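PDB 4OPM: lipase from Acinetobacter baumannii, which probably hydrolyses the ester bonds of triacylglycerols and related lipids, as a putative lipase of the alpha/beta hydrolase fold. Local coordinates for residues W34-G40 with H72-L78; A98-R103 with L128-Y133; G112-G118 with F135-F141; F226-K231 with L256-L260; P236-L240 with Q287-F291. All coordinates share one frame. Where two conformers were deposited one is given. Residue numbers count along the deposited sequence, not the author numbering.

Contact 1 of 5, residues W34-G40 with H72-L78; sequences WSYSEGG and HVIIPDL
W34, H72 and D77 lose the most surface here, and they mark the two ends of an antiparallel strand pair. Strands 34-39 and 72-76 run at 157° with axes 4.4 Å apart. Y36-P76 and E38-I74 are non-hydrogen-bonded pairs; S37-I75 and G39-V73 are hydrogen-bonded, with S37 N to I75 O at 2.9 Å, I75 N to S37 O at 2.9 Å, G39 N to V73 O at 3.0 Å and V73 N to G39 O at 2.9 Å. Beyond them D77 N donates to S35 O (2.8 Å). The W34 side chain (chi1 m, chi2 88°) swings across this end, CE3 lying 3.8 Å from P76 CB and 3.5 Å from D77 O. At the other end H72 (chi1 t) donates from NE2 to OE2 of the extended E38 at 2.6 Å. Y36, E38, I74 and P76 share one face; F104 of helix 94-107 meets Y36 and I74, and L101 packs on P76. This pairing joins the antiparallel edge of the alpha/beta hydrolase sheet to its parallel part. Main-chain hydrogen bonds thus set the register, while side chains add a charged tie at each end: H72-E38, with K25 on E38 OE1, and the D77-R57 salt bridge.

Contact 2 of 5, residues A98-R103 with L128-Y133; sequences AEKLRR and LYAGQY
Y133 lays one ring face against the aliphatic part of R102: CG of R102 sits 3.7 Å from the ring centroid, 19° off its normal, a CH-pi contact. R102 (chi1 t, chi2 p) then carries its guanidinium past this ring, and NH1 donates to Y129 OH at 3.0 Å. Both segments are helical, 98-103 and 128-132, with axes 10.1 Å apart and crossing at -70°; Y133 is the first residue to leave helical geometry. The backbones come closest at A98 and Y129, CA to CA 5.8 Å, where A98 CB meets L128 CD2 at 3.9 Å. L101 CD2 touches Y129 CD2 at 4.3 Å. On helix 98-103, E99 OE1 bridges K100 NZ and E99 OE2 bridges R103 NH1, each at 2.7 Å; a water joins R103 NH1 (3.0 Å) to Y133 OH (2.7 Å). These are two helices on one face of an alpha/beta hydrolase sheet, L101 reaching strand 46-50 and Y129 strand 137-143. Apolar contacts near the sheet through L101 and Y129 thus give way to tyrosine hydroxyls, arginines and a bridging water.

Contact 3 of 5, residues G112-G118 with F135-F141; sequences GPIHIAG and FETKSLF
Strands 114-118 and 139-141 run parallel, their axes 4.7 Å apart and inclined by 17°. I114 pairs with T137, I116 with L140 and A117 with F141; segment 135-141 turns a corner at K138, between the T137 and L140 pairings. Hydrogen bonds alternate across them: I114 N to E136 O 3.0 Å, K138 N to I114 O 2.9 Å, I116 N to S139 O 2.9 Å, F141 N to I116 O 2.8 Å and G118 N to F141 O 2.9 Å. On the face holding H115 and A117, H115 (chi1 m) shares a 2.7 Å hydrogen bond between ND1 and S139 OG, and K138 CD lies over its ring, 3.9 Å from the centroid. The extended K138 reaches a salt bridge with E296. A117 CB meets F141 CB at 3.9 Å. On the opposite face I116 CD1 approaches T137 CG2 at 3.8 Å. A beta-alpha-beta crossover through helix 121-132 links the strands, and G118 belongs to a GxSxG sequence consistent with the nucleophile elbow of this fold. Strand 46-50 flanks 114-119, while strand 237-242 flanks 137-143; helix 121-132 covers I116 and L140, and helix 281-298 packs against H115, A117, S139 and F141.

Contact 4 of 5, residues F226-K231 with L256-L260; sequences FAVLTK and LKRLL
This is a mainly apolar helix-to-helix contact toward the periphery of the fold, between the C-terminal parts of helices 223-231 and 251-259. The two backbones come closest at T230 and L260, CA to CA 5.8 Å, where L260 has just left helical geometry (phi/psi -102/116°). L259 (chi1 m, chi2 t) points toward the other helix and is the residue most covered by the contact. Its CD1 lies 3.7 Å from F226 CD2, its CD2 4.0 Å from A227 CB, and its CB 3.5 Å from T230 OG1. F226 (chi1 t, chi2 73°) turns the edge of its ring to both leucines, CZ being 3.8 Å from L256 CD2. Strand 237-242 of the alpha/beta hydrolase sheet lies between these helices in sequence: the chain leaves helix 223-231, passes along the strand and returns in helix 251-259, so the contact brings together the helices before and after it. L256 also rests on I239 and W241 of that strand, and F226 meets the ring of F149 edge-to-face. T230 CB packs 3.9 Å from L260 CD2. A water hydrogen-bonds to T230 OG1 at 3.0 Å and donates to L259 O at 2.7 Å, bridging the two helix ends.

Contact 5 of 5, residues P236-L240 with Q287-F291; sequences PTLIL and QYVPF
P236 begins the segment by pointing its CB toward helix 287-291; its backbone O lies 3.5 Å from F291 CZ, near the plane of the aromatic ring, and its CB 4.3 Å from the same CZ. At T237 the side chain points away from the helix, its OG1 hydrogen-bonded to A235 O, while its carbonyl C comes within 3.8 Å of F291 CZ. L238 (chi1 t, chi2 p) is the centre of the contact. Its CB stands over the F291 ring, 3.6 Å from the centroid and 2° off the normal, a nearly ideal CH-pi approach, and its CD2 reaches F291 CB at 3.8 Å, Y288 CA at 3.8 Å and Y288 CD1 at 4.0 Å. F291 (chi1 t, chi2 75°) thereby offers a face to L238 and its CZ edge to P236 O. Strand 237-240 and the helix run antiparallel at 174°, their axes 10.0 Å apart, the layering of an alpha/beta hydrolase sheet with its C-terminal helix, here 281-298, packed on one face. Y288 also stacks on F141 of the adjoining strand 137-143. I239 points to the opposite face of the sheet, against helix 251-259. L240 returns to the helix side, CD1 4.2 Å from Q287 CG, with V267 and L269 of strand 267-269 beside it.

Overall arrangement
From the N terminus, contact 1 closes first, joining strand 32-39 to strand 72-76 before contact 2 opens. Contacts 2 and 3 cross: contact 2 brings helix 121-132 back to helix 94-107, and contact 3 closes the beta-alpha-beta unit of strands 114-119 and 137-143. Y129 of helix 121-132 packs on I116 and T137, tying that helix to the sheet. Contact 1 meets contact 2 where W34 and P76 pack on helix 94-107. Contacts 4 and 5 cross likewise: contact 4 closes the excursion through strand 237-242, and helix 281-298 closes the longest loop in contact 5. Contacts 3 and 5 meet through neighbouring strands 137-143 and 237-242, and L229 of contact 4 touches L128 of contact 2.

Contact 1 of 5, residues W34-G40 with H72-L78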
# COMPACT_ATOMS: atom_id res chain seq x y z
N TRP A 34 4.23 -16.47 -1.26
CA TRP A 34 4.41 -15.03 -1.33
C TRP A 34 5.44 -14.64 -2.36
O TRP A 34 6.54 -15.19 -2.38
CB TRP A 34 4.85 -14.48 0.04
CG TRP A 34 3.78 -14.50 1.10
CD1 TRP A 34 3.49 -15.53 1.94
CD2 TRP A 34 2.91 -13.42 1.46
NE1 TRP A 34 2.48 -15.16 2.81
CE2 TRP A 34 2.09 -13.88 2.52
CE3 TRP A 34 2.73 -12.11 0.98
CZ2 TRP A 34 1.12 -13.07 3.12
CZ3 TRP A 34 1.77 -11.30 1.58
CH2 TRP A 34 0.96 -11.79 2.62
N SER A 35 5.10 -13.65 -3.18
CA SER A 35 6.02 -12.97 -4.09
C SER A 35 6.36 -11.65 -3.40
O SER A 35 5.45 -10.99 -2.90
CB SER A 35 5.37 -12.74 -5.46
OG SER A 35 6.14 -11.84 -6.23
N TYR A 36 7.64 -11.29 -3.33
CA TYR A 36 8.02 -10.03 -2.70
C TYR A 36 9.32 -9.49 -3.26
O TYR A 36 10.13 -10.25 -3.80
CB TYR A 36 8.12 -10.15 -1.16
CG TYR A 36 9.21 -11.07 -0.64
CD1 TYR A 36 9.03 -12.45 -0.61
CD2 TYR A 36 10.37 -10.55 -0.06
CE1 TYR A 36 10.00 -13.30 -0.08
CE2 TYR A 36 11.35 -11.39 0.47
CZ TYR A 36 11.16 -12.77 0.46
OH TYR A 36 12.10 -13.62 0.98
N SER A 37 9.48 -8.17 -3.15
CA SER A 37 10.71 -7.49 -3.52
C SER A 37 11.53 -7.28 -2.27
O SER A 37 10.96 -7.05 -1.19
CB SER A 37 10.41 -6.13 -4.17
OG SER A 37 9.69 -6.30 -5.37
N GLU A 38 12.85 -7.37 -2.40
CA GLU A 38 13.75 -7.16 -1.28
C GLU A 38 14.96 -6.38 -1.75
O GLU A 38 15.52 -6.69 -2.80
CB GLU A 38 14.16 -8.49 -0.64
CG GLU A 38 15.13 -8.34 0.53
CD GLU A 38 15.49 -9.62 1.26
OE1 GLU A 38 15.16 -10.71 0.77
OE2 GLU A 38 16.15 -9.51 2.32
N GLY A 39 15.34 -5.39 -0.95
CA GLY A 39 16.52 -4.57 -1.23
C GLY A 39 17.21 -4.06 0.02
O GLY A 39 16.65 -4.13 1.13
N GLY A 40 18.44 -3.60 -0.16
CA GLY A 40 19.25 -3.08 0.93
C GLY A 40 19.91 -4.15 1.79
O GLY A 40 19.63 -5.35 1.65
N HIS A 72 16.65 -1.80 4.95
CA HIS A 72 16.37 -3.16 4.49
C HIS A 72 14.88 -3.18 4.12
O HIS A 72 14.01 -3.25 4.99
CB HIS A 72 16.73 -4.21 5.54
CG HIS A 72 16.48 -5.61 5.09
ND1 HIS A 72 15.99 -6.57 5.95
CD2 HIS A 72 16.66 -6.18 3.87
CE1 HIS A 72 15.90 -7.69 5.25
NE2 HIS A 72 16.31 -7.50 3.99
N VAL A 73 14.60 -3.11 2.83
CA VAL A 73 13.24 -2.93 2.33
C VAL A 73 12.60 -4.26 1.91
O VAL A 73 13.20 -5.03 1.16
CB VAL A 73 13.25 -1.89 1.16
CG1 VAL A 73 11.85 -1.64 0.61
CG2 VAL A 73 13.89 -0.57 1.61
N ILE A 74 11.37 -4.51 2.40
CA ILE A 74 10.58 -5.71 2.08
C ILE A 74 9.23 -5.27 1.52
O ILE A 74 8.53 -4.48 2.17
CB ILE A 74 10.43 -6.64 3.32
CG1 ILE A 74 11.81 -7.11 3.85
CG2 ILE A 74 9.47 -7.83 3.03
CD1 ILE A 74 12.53 -8.17 2.95
N ILE A 75 8.88 -5.73 0.31
CA ILE A 75 7.65 -5.28 -0.34
C ILE A 75 6.88 -6.48 -0.89
O ILE A 75 7.13 -6.93 -2.00
CB ILE A 75 7.91 -4.24 -1.48
CG1 ILE A 75 9.10 -3.31 -1.21
CG2 ILE A 75 6.60 -3.47 -1.83
CD1 ILE A 75 9.45 -2.36 -2.40
N PRO A 76 5.89 -6.98 -0.15
CA PRO A 76 5.16 -8.15 -0.63
C PRO A 76 4.03 -7.82 -1.60
O PRO A 76 3.41 -6.76 -1.52
CB PRO A 76 4.57 -8.75 0.66
CG PRO A 76 4.39 -7.57 1.58
CD PRO A 76 5.47 -6.58 1.22
N ASP A 77 3.75 -8.78 -2.48
CA ASP A 77 2.54 -8.81 -3.27
C ASP A 77 1.49 -9.43 -2.35
O ASP A 77 1.65 -10.58 -1.92
CB ASP A 77 2.69 -9.66 -4.54
CG ASP A 77 3.34 -8.97 -5.72
OD1 ASP A 77 3.11 -7.74 -5.89
OD2 ASP A 77 3.95 -9.67 -6.53
N LEU A 78 0.46 -8.69 -2.00
CA LEU A 78 -0.57 -9.28 -1.15
C LEU A 78 -1.39 -10.30 -1.92
O LEU A 78 -1.49 -10.19 -3.14
CB LEU A 78 -1.53 -8.17 -0.62
CG LEU A 78 -0.93 -7.08 0.29
CD1 LEU A 78 -1.90 -5.92 0.46
CD2 LEU A 78 -0.56 -7.65 1.67

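Contact 2 of 5, residues A98-R103 with L128-Y133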
# COMPACT_ATOMS: atom_id res chain seq x y z
N ALA A 98 -3.96 -9.16 7.39
CA ALA A 98 -3.05 -8.69 8.45
C ALA A 98 -2.38 -9.88 9.19
O ALA A 98 -1.16 -9.87 9.40
CB ALA A 98 -3.79 -7.81 9.43
N GLU A 99 -3.17 -10.91 9.53
CA GLU A 99 -2.65 -12.09 10.23
C GLU A 99 -1.70 -12.86 9.31
O GLU A 99 -0.65 -13.28 9.77
CB GLU A 99 -3.79 -12.99 10.73
CG GLU A 99 -3.31 -14.15 11.58
CD GLU A 99 -2.97 -15.43 10.84
OE1 GLU A 99 -3.48 -15.62 9.71
OE2 GLU A 99 -2.20 -16.26 11.38
N LYS A 100 -2.05 -13.04 8.01
CA LYS A 100 -1.17 -13.78 7.09
C LYS A 100 0.10 -12.97 6.79
O LYS A 100 1.18 -13.56 6.64
CB LYS A 100 -1.90 -14.20 5.80
CG LYS A 100 -2.99 -15.25 6.04
CD LYS A 100 -2.44 -16.57 6.63
CE LYS A 100 -3.49 -17.64 6.80
NZ LYS A 100 -4.47 -17.29 7.87
N LEU A 101 0.01 -11.63 6.79
CA LEU A 101 1.19 -10.79 6.61
C LEU A 101 2.12 -10.99 7.83
O LEU A 101 3.32 -11.11 7.64
CB LEU A 101 0.80 -9.32 6.44
CG LEU A 101 1.94 -8.34 6.23
CD1 LEU A 101 2.65 -8.56 4.89
CD2 LEU A 101 1.45 -6.91 6.35
N ARG A 102 1.56 -11.10 9.05
CA ARG A 102 2.38 -11.37 10.24
C ARG A 102 3.11 -12.73 10.08
O ARG A 102 4.31 -12.83 10.39
CB ARG A 102 1.54 -11.35 11.53
CG ARG A 102 2.31 -11.72 12.80
CD ARG A 102 3.39 -10.71 13.16
NE ARG A 102 4.26 -11.21 14.22
CZ ARG A 102 5.52 -10.83 14.40
NH1 ARG A 102 6.08 -9.94 13.59
NH2 ARG A 102 6.23 -11.34 15.39
N ARG A 103 2.40 -13.77 9.59
CA ARG A 103 3.00 -15.10 9.38
C ARG A 103 4.16 -15.00 8.37
O ARG A 103 5.20 -15.64 8.56
CB ARG A 103 1.96 -16.14 8.90
CG ARG A 103 0.79 -16.39 9.86
CD ARG A 103 1.15 -17.21 11.10
NE ARG A 103 1.80 -16.42 12.15
CZ ARG A 103 1.16 -15.68 13.06
NH1 ARG A 103 -0.16 -15.58 13.04
NH2 ARG A 103 1.85 -15.01 13.98
N LEU A 128 -4.11 -2.29 11.42
CA LEU A 128 -4.51 -3.51 12.12
C LEU A 128 -3.27 -4.25 12.66
O LEU A 128 -3.27 -4.70 13.80
CB LEU A 128 -5.33 -4.41 11.19
CG LEU A 128 -6.25 -5.45 11.85
CD1 LEU A 128 -7.17 -4.80 12.92
CD2 LEU A 128 -7.07 -6.17 10.81
N TYR A 129 -2.20 -4.30 11.86
CA TYR A 129 -0.94 -4.91 12.24
C TYR A 129 -0.34 -4.20 13.47
O TYR A 129 0.02 -4.87 14.44
CB TYR A 129 0.05 -4.86 11.06
CG TYR A 129 1.29 -5.70 11.28
CD1 TYR A 129 2.34 -5.24 12.08
CD2 TYR A 129 1.45 -6.92 10.63
CE1 TYR A 129 3.50 -6.00 12.25
CE2 TYR A 129 2.61 -7.68 10.79
CZ TYR A 129 3.63 -7.21 11.60
OH TYR A 129 4.77 -7.96 11.78
N ALA A 130 -0.30 -2.84 13.45
CA ALA A 130 0.25 -2.02 14.53
C ALA A 130 -0.52 -2.19 15.84
O ALA A 130 0.08 -2.16 16.92
CB ALA A 130 0.25 -0.56 14.14
N GLY A 131 -1.84 -2.38 15.73
CA GLY A 131 -2.71 -2.60 16.87
C GLY A 131 -2.59 -3.99 17.46
O GLY A 131 -2.59 -4.14 18.68
N GLN A 132 -2.48 -5.02 16.59
CA GLN A 132 -2.39 -6.41 17.03
C GLN A 132 -0.98 -6.79 17.47
O GLN A 132 -0.83 -7.63 18.36
CB GLN A 132 -2.87 -7.37 15.92
CG GLN A 132 -4.38 -7.28 15.61
CD GLN A 132 -4.82 -8.03 14.37
OE1 GLN A 132 -4.04 -8.29 13.44
NE2 GLN A 132 -6.10 -8.35 14.29
N TYR A 133 0.07 -6.19 16.85
CA TYR A 133 1.47 -6.50 17.14
C TYR A 133 2.25 -5.20 17.51
O TYR A 133 3.17 -4.81 16.78
CB TYR A 133 2.08 -7.25 15.92
CG TYR A 133 1.18 -8.35 15.37
CD1 TYR A 133 1.02 -9.56 16.05
CD2 TYR A 133 0.47 -8.17 14.19
CE1 TYR A 133 0.17 -10.56 15.57
CE2 TYR A 133 -0.37 -9.18 13.68
CZ TYR A 133 -0.52 -10.37 14.38
OH TYR A 133 -1.34 -11.36 13.88
O HOH W 1 -1.29 -13.75 15.17

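Contact 3 of 5, residues G112-G118 with F135-F141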
# COMPACT_ATOMS: atom_id res chain seq x y z
N GLY A 112 12.37 -8.30 15.66
CA GLY A 112 12.28 -7.03 16.36
C GLY A 112 11.27 -6.05 15.79
O GLY A 112 10.44 -6.43 14.95
N PRO A 113 11.28 -4.77 16.24
CA PRO A 113 10.31 -3.80 15.73
C PRO A 113 10.69 -3.37 14.31
O PRO A 113 11.87 -3.11 14.03
CB PRO A 113 10.37 -2.64 16.73
CG PRO A 113 11.26 -3.11 17.84
CD PRO A 113 12.16 -4.14 17.25
N ILE A 114 9.70 -3.34 13.42
CA ILE A 114 9.97 -2.95 12.04
C ILE A 114 9.15 -1.71 11.67
O ILE A 114 8.06 -1.49 12.20
CB ILE A 114 9.75 -4.12 11.03
CG1 ILE A 114 8.26 -4.50 10.86
CG2 ILE A 114 10.65 -5.33 11.37
CD1 ILE A 114 7.96 -5.48 9.70
N HIS A 115 9.72 -0.89 10.78
CA HIS A 115 9.05 0.30 10.27
C HIS A 115 8.02 -0.17 9.26
O HIS A 115 8.35 -1.00 8.40
CB HIS A 115 10.06 1.23 9.61
CG HIS A 115 11.09 1.79 10.54
ND1 HIS A 115 10.79 2.83 11.39
CD2 HIS A 115 12.41 1.50 10.63
CE1 HIS A 115 11.93 3.12 12.01
NE2 HIS A 115 12.93 2.35 11.57
N ILE A 116 6.78 0.30 9.36
CA ILE A 116 5.75 -0.15 8.43
C ILE A 116 5.13 1.03 7.70
O ILE A 116 4.85 2.06 8.31
CB ILE A 116 4.67 -1.02 9.14
CG1 ILE A 116 5.33 -2.23 9.85
CG2 ILE A 116 3.62 -1.50 8.15
CD1 ILE A 116 4.55 -2.80 10.94
N ALA A 117 4.91 0.88 6.38
CA ALA A 117 4.27 1.91 5.56
C ALA A 117 3.15 1.27 4.77
O ALA A 117 3.30 0.15 4.29
CB ALA A 117 5.26 2.58 4.62
N GLY A 118 2.04 1.97 4.67
CA GLY A 118 0.88 1.45 3.96
C GLY A 118 0.21 2.49 3.10
O GLY A 118 -0.03 3.61 3.55
N PHE A 135 4.53 -4.35 19.88
CA PHE A 135 5.95 -4.48 20.20
C PHE A 135 6.78 -4.83 18.96
O PHE A 135 8.01 -4.76 19.02
CB PHE A 135 6.17 -5.52 21.31
CG PHE A 135 5.55 -5.12 22.63
CD1 PHE A 135 6.08 -4.09 23.39
CD2 PHE A 135 4.42 -5.78 23.11
CE1 PHE A 135 5.49 -3.72 24.61
CE2 PHE A 135 3.84 -5.42 24.33
CZ PHE A 135 4.38 -4.39 25.07
N GLU A 136 6.09 -5.21 17.85
CA GLU A 136 6.71 -5.59 16.58
C GLU A 136 6.68 -4.43 15.57
O GLU A 136 7.17 -4.58 14.44
CB GLU A 136 5.99 -6.81 15.97
CG GLU A 136 5.94 -8.05 16.86
CD GLU A 136 7.28 -8.59 17.36
OE1 GLU A 136 8.25 -8.60 16.57
OE2 GLU A 136 7.33 -9.01 18.53
N THR A 137 6.08 -3.30 15.96
CA THR A 137 5.90 -2.12 15.11
C THR A 137 6.75 -0.94 15.64
O THR A 137 6.46 -0.40 16.71
CB THR A 137 4.39 -1.78 15.02
OG1 THR A 137 3.65 -2.96 14.66
CG2 THR A 137 4.10 -0.63 14.05
N LYS A 138 7.78 -0.54 14.88
CA LYS A 138 8.69 0.55 15.26
C LYS A 138 8.12 1.91 14.87
O LYS A 138 8.37 2.89 15.56
CB LYS A 138 10.06 0.34 14.60
CG LYS A 138 11.19 1.12 15.27
CD LYS A 138 12.53 0.72 14.69
CE LYS A 138 13.68 1.11 15.57
NZ LYS A 138 14.95 0.50 15.10
N SER A 139 7.41 1.97 13.74
CA SER A 139 6.81 3.21 13.25
C SER A 139 5.76 2.88 12.22
O SER A 139 5.75 1.78 11.67
CB SER A 139 7.87 4.14 12.64
OG SER A 139 8.25 3.72 11.34
N LEU A 140 4.90 3.86 11.95
CA LEU A 140 3.82 3.72 10.99
C LEU A 140 3.82 4.90 10.01
O LEU A 140 3.93 6.05 10.44
CB LEU A 140 2.50 3.65 11.77
CG LEU A 140 1.31 2.93 11.16
CD1 LEU A 140 1.60 1.42 10.96
CD2 LEU A 140 0.10 3.06 12.07
N PHE A 141 3.71 4.62 8.71
CA PHE A 141 3.65 5.68 7.71
C PHE A 141 2.38 5.43 6.92
O PHE A 141 2.26 4.40 6.26
CB PHE A 141 4.91 5.73 6.83
CG PHE A 141 4.91 6.77 5.72
CD1 PHE A 141 4.21 7.97 5.86
CD2 PHE A 141 5.65 6.56 4.56
CE1 PHE A 141 4.23 8.93 4.84
CE2 PHE A 141 5.69 7.52 3.55
CZ PHE A 141 4.98 8.70 3.70
O HOH W 2 14.78 -2.29 15.69
O HOH W 3 7.19 3.71 8.82

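Contact 4 of 5, residues F226-K231 with L256-L260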
# COMPACT_ATOMS: atom_id res chain seq x y z
N PHE A 226 -13.20 1.72 14.93
CA PHE A 226 -11.93 2.22 14.43
C PHE A 226 -11.21 3.03 15.51
O PHE A 226 -9.99 2.94 15.63
CB PHE A 226 -12.14 3.04 13.16
CG PHE A 226 -10.86 3.43 12.47
CD1 PHE A 226 -10.10 2.48 11.79
CD2 PHE A 226 -10.42 4.75 12.49
CE1 PHE A 226 -8.91 2.85 11.16
CE2 PHE A 226 -9.24 5.12 11.85
CZ PHE A 226 -8.49 4.16 11.19
N ALA A 227 -11.98 3.80 16.32
CA ALA A 227 -11.42 4.59 17.43
C ALA A 227 -10.85 3.66 18.51
O ALA A 227 -9.81 3.96 19.09
CB ALA A 227 -12.48 5.51 18.01
N VAL A 228 -11.51 2.50 18.74
CA VAL A 228 -11.05 1.50 19.72
C VAL A 228 -9.71 0.91 19.23
O VAL A 228 -8.76 0.81 20.02
CB VAL A 228 -12.13 0.41 19.99
CG1 VAL A 228 -11.56 -0.78 20.76
CG2 VAL A 228 -13.33 1.00 20.73
N LEU A 229 -9.61 0.58 17.94
CA LEU A 229 -8.38 0.06 17.35
C LEU A 229 -7.23 1.09 17.46
O LEU A 229 -6.15 0.75 17.94
CB LEU A 229 -8.61 -0.35 15.88
CG LEU A 229 -7.33 -0.59 15.02
CD1 LEU A 229 -6.56 -1.83 15.50
CD2 LEU A 229 -7.67 -0.70 13.54
N THR A 230 -7.46 2.32 16.99
CA THR A 230 -6.42 3.37 16.95
C THR A 230 -5.96 3.78 18.36
O THR A 230 -4.79 4.12 18.52
CB THR A 230 -6.85 4.58 16.13
OG1 THR A 230 -8.07 5.10 16.65
CG2 THR A 230 -6.99 4.25 14.65
N LYS A 231 -6.84 3.66 19.38
CA LYS A 231 -6.51 3.97 20.78
C LYS A 231 -5.36 3.07 21.28
O LYS A 231 -4.57 3.50 22.11
CB LYS A 231 -7.76 3.77 21.67
CG LYS A 231 -7.65 4.36 23.07
CD LYS A 231 -8.94 4.18 23.86
CE LYS A 231 -8.79 4.72 25.26
NZ LYS A 231 -9.98 4.41 26.10
N LEU A 256 -7.20 11.00 11.51
CA LEU A 256 -6.16 10.03 11.87
C LEU A 256 -5.18 10.63 12.88
O LEU A 256 -4.84 9.96 13.86
CB LEU A 256 -5.39 9.52 10.64
CG LEU A 256 -6.08 8.46 9.79
CD1 LEU A 256 -5.37 8.30 8.44
CD2 LEU A 256 -6.15 7.09 10.53
N LYS A 257 -4.79 11.91 12.69
CA LYS A 257 -3.92 12.64 13.59
C LYS A 257 -4.55 12.70 15.00
O LYS A 257 -3.86 12.42 15.97
CB LYS A 257 -3.62 14.06 13.05
CG LYS A 257 -2.98 15.04 14.06
CD LYS A 257 -1.56 14.65 14.40
CE LYS A 257 -0.84 15.69 15.22
NZ LYS A 257 -1.22 15.61 16.65
N ARG A 258 -5.86 13.01 15.09
CA ARG A 258 -6.57 13.09 16.37
C ARG A 258 -6.66 11.72 17.06
O ARG A 258 -6.59 11.65 18.28
CB ARG A 258 -7.98 13.66 16.16
CG ARG A 258 -8.02 15.14 15.78
CD ARG A 258 -9.42 15.74 15.89
NE ARG A 258 -10.40 15.13 14.97
CZ ARG A 258 -10.59 15.52 13.71
NH1 ARG A 258 -9.85 16.49 13.18
NH2 ARG A 258 -11.50 14.92 12.96
N LEU A 259 -6.81 10.64 16.27
CA LEU A 259 -6.99 9.28 16.77
C LEU A 259 -5.70 8.60 17.23
O LEU A 259 -5.75 7.74 18.11
CB LEU A 259 -7.68 8.40 15.71
CG LEU A 259 -9.18 8.69 15.45
CD1 LEU A 259 -9.67 7.92 14.23
CD2 LEU A 259 -10.06 8.35 16.67
N LEU A 260 -4.57 8.95 16.62
CA LEU A 260 -3.30 8.31 16.95
C LEU A 260 -2.45 9.20 17.86
O LEU A 260 -2.03 10.28 17.46
CB LEU A 260 -2.53 7.97 15.66
CG LEU A 260 -3.23 6.97 14.73
CD1 LEU A 260 -2.61 7.00 13.33
CD2 LEU A 260 -3.19 5.54 15.30
O HOH W 4 -7.96 6.59 19.22

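Contact 5 of 5, residues P236-L240 with Q287-F291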
# COMPACT_ATOMS: atom_id res chain seq x y z
N PRO A 236 5.08 5.75 16.74
CA PRO A 236 5.23 7.08 16.12
C PRO A 236 4.71 6.98 14.68
O PRO A 236 5.02 6.00 13.99
CB PRO A 236 6.73 7.37 16.19
CG PRO A 236 7.37 6.05 16.33
CD PRO A 236 6.40 5.15 17.04
N THR A 237 3.85 7.93 14.27
CA THR A 237 3.17 7.83 12.98
C THR A 237 3.33 9.09 12.14
O THR A 237 3.18 10.22 12.64
CB THR A 237 1.67 7.49 13.22
OG1 THR A 237 1.57 6.27 13.97
CG2 THR A 237 0.86 7.35 11.92
N LEU A 238 3.60 8.88 10.85
CA LEU A 238 3.68 9.91 9.84
C LEU A 238 2.46 9.72 8.93
O LEU A 238 2.18 8.60 8.51
CB LEU A 238 5.00 9.82 9.05
CG LEU A 238 5.22 10.87 7.94
CD1 LEU A 238 5.29 12.29 8.53
CD2 LEU A 238 6.48 10.57 7.15
N ILE A 239 1.74 10.81 8.66
CA ILE A 239 0.55 10.78 7.81
C ILE A 239 0.82 11.67 6.63
O ILE A 239 1.18 12.82 6.81
CB ILE A 239 -0.73 11.23 8.58
CG1 ILE A 239 -1.00 10.36 9.83
CG2 ILE A 239 -1.98 11.31 7.66
CD1 ILE A 239 -1.82 11.09 10.92
N LEU A 240 0.58 11.16 5.42
CA LEU A 240 0.76 11.96 4.21
C LEU A 240 -0.45 11.76 3.30
O LEU A 240 -0.92 10.64 3.15
CB LEU A 240 2.09 11.62 3.50
CG LEU A 240 2.48 12.55 2.35
CD1 LEU A 240 3.99 12.73 2.28
CD2 LEU A 240 1.94 12.02 1.01
N GLN A 287 9.79 13.86 3.20
CA GLN A 287 9.19 13.75 4.53
C GLN A 287 9.56 12.44 5.25
O GLN A 287 9.82 12.45 6.45
CB GLN A 287 7.65 13.84 4.43
CG GLN A 287 7.15 15.12 3.75
CD GLN A 287 7.55 16.40 4.47
OE1 GLN A 287 7.66 16.46 5.71
NE2 GLN A 287 7.76 17.46 3.70
N TYR A 288 9.51 11.31 4.53
CA TYR A 288 9.69 10.00 5.16
C TYR A 288 11.12 9.74 5.68
O TYR A 288 11.26 9.21 6.79
CB TYR A 288 9.26 8.88 4.19
CG TYR A 288 9.09 7.51 4.81
CD1 TYR A 288 8.63 7.37 6.13
CD2 TYR A 288 9.27 6.36 4.06
CE1 TYR A 288 8.42 6.11 6.69
CE2 TYR A 288 9.05 5.09 4.60
CZ TYR A 288 8.63 4.97 5.92
OH TYR A 288 8.40 3.73 6.43
N VAL A 289 12.16 10.09 4.91
CA VAL A 289 13.55 9.84 5.33
C VAL A 289 13.86 10.61 6.67
O VAL A 289 14.31 9.96 7.61
CB VAL A 289 14.56 10.12 4.18
CG1 VAL A 289 15.99 10.22 4.70
CG2 VAL A 289 14.44 9.04 3.10
N PRO A 290 13.56 11.93 6.85
CA PRO A 290 13.82 12.56 8.17
C PRO A 290 13.00 11.93 9.30
O PRO A 290 13.50 11.83 10.42
CB PRO A 290 13.42 14.02 7.94
CG PRO A 290 13.49 14.21 6.47
CD PRO A 290 13.04 12.92 5.89
N PHE A 291 11.78 11.45 9.00
CA PHE A 291 10.91 10.77 9.98
C PHE A 291 11.59 9.48 10.47
O PHE A 291 11.72 9.29 11.67
CB PHE A 291 9.52 10.48 9.38
CG PHE A 291 8.63 9.62 10.26
CD1 PHE A 291 8.02 10.16 11.39
CD2 PHE A 291 8.44 8.27 9.97
CE1 PHE A 291 7.19 9.37 12.21
CE2 PHE A 291 7.62 7.48 10.79
CZ PHE A 291 7.00 8.03 11.90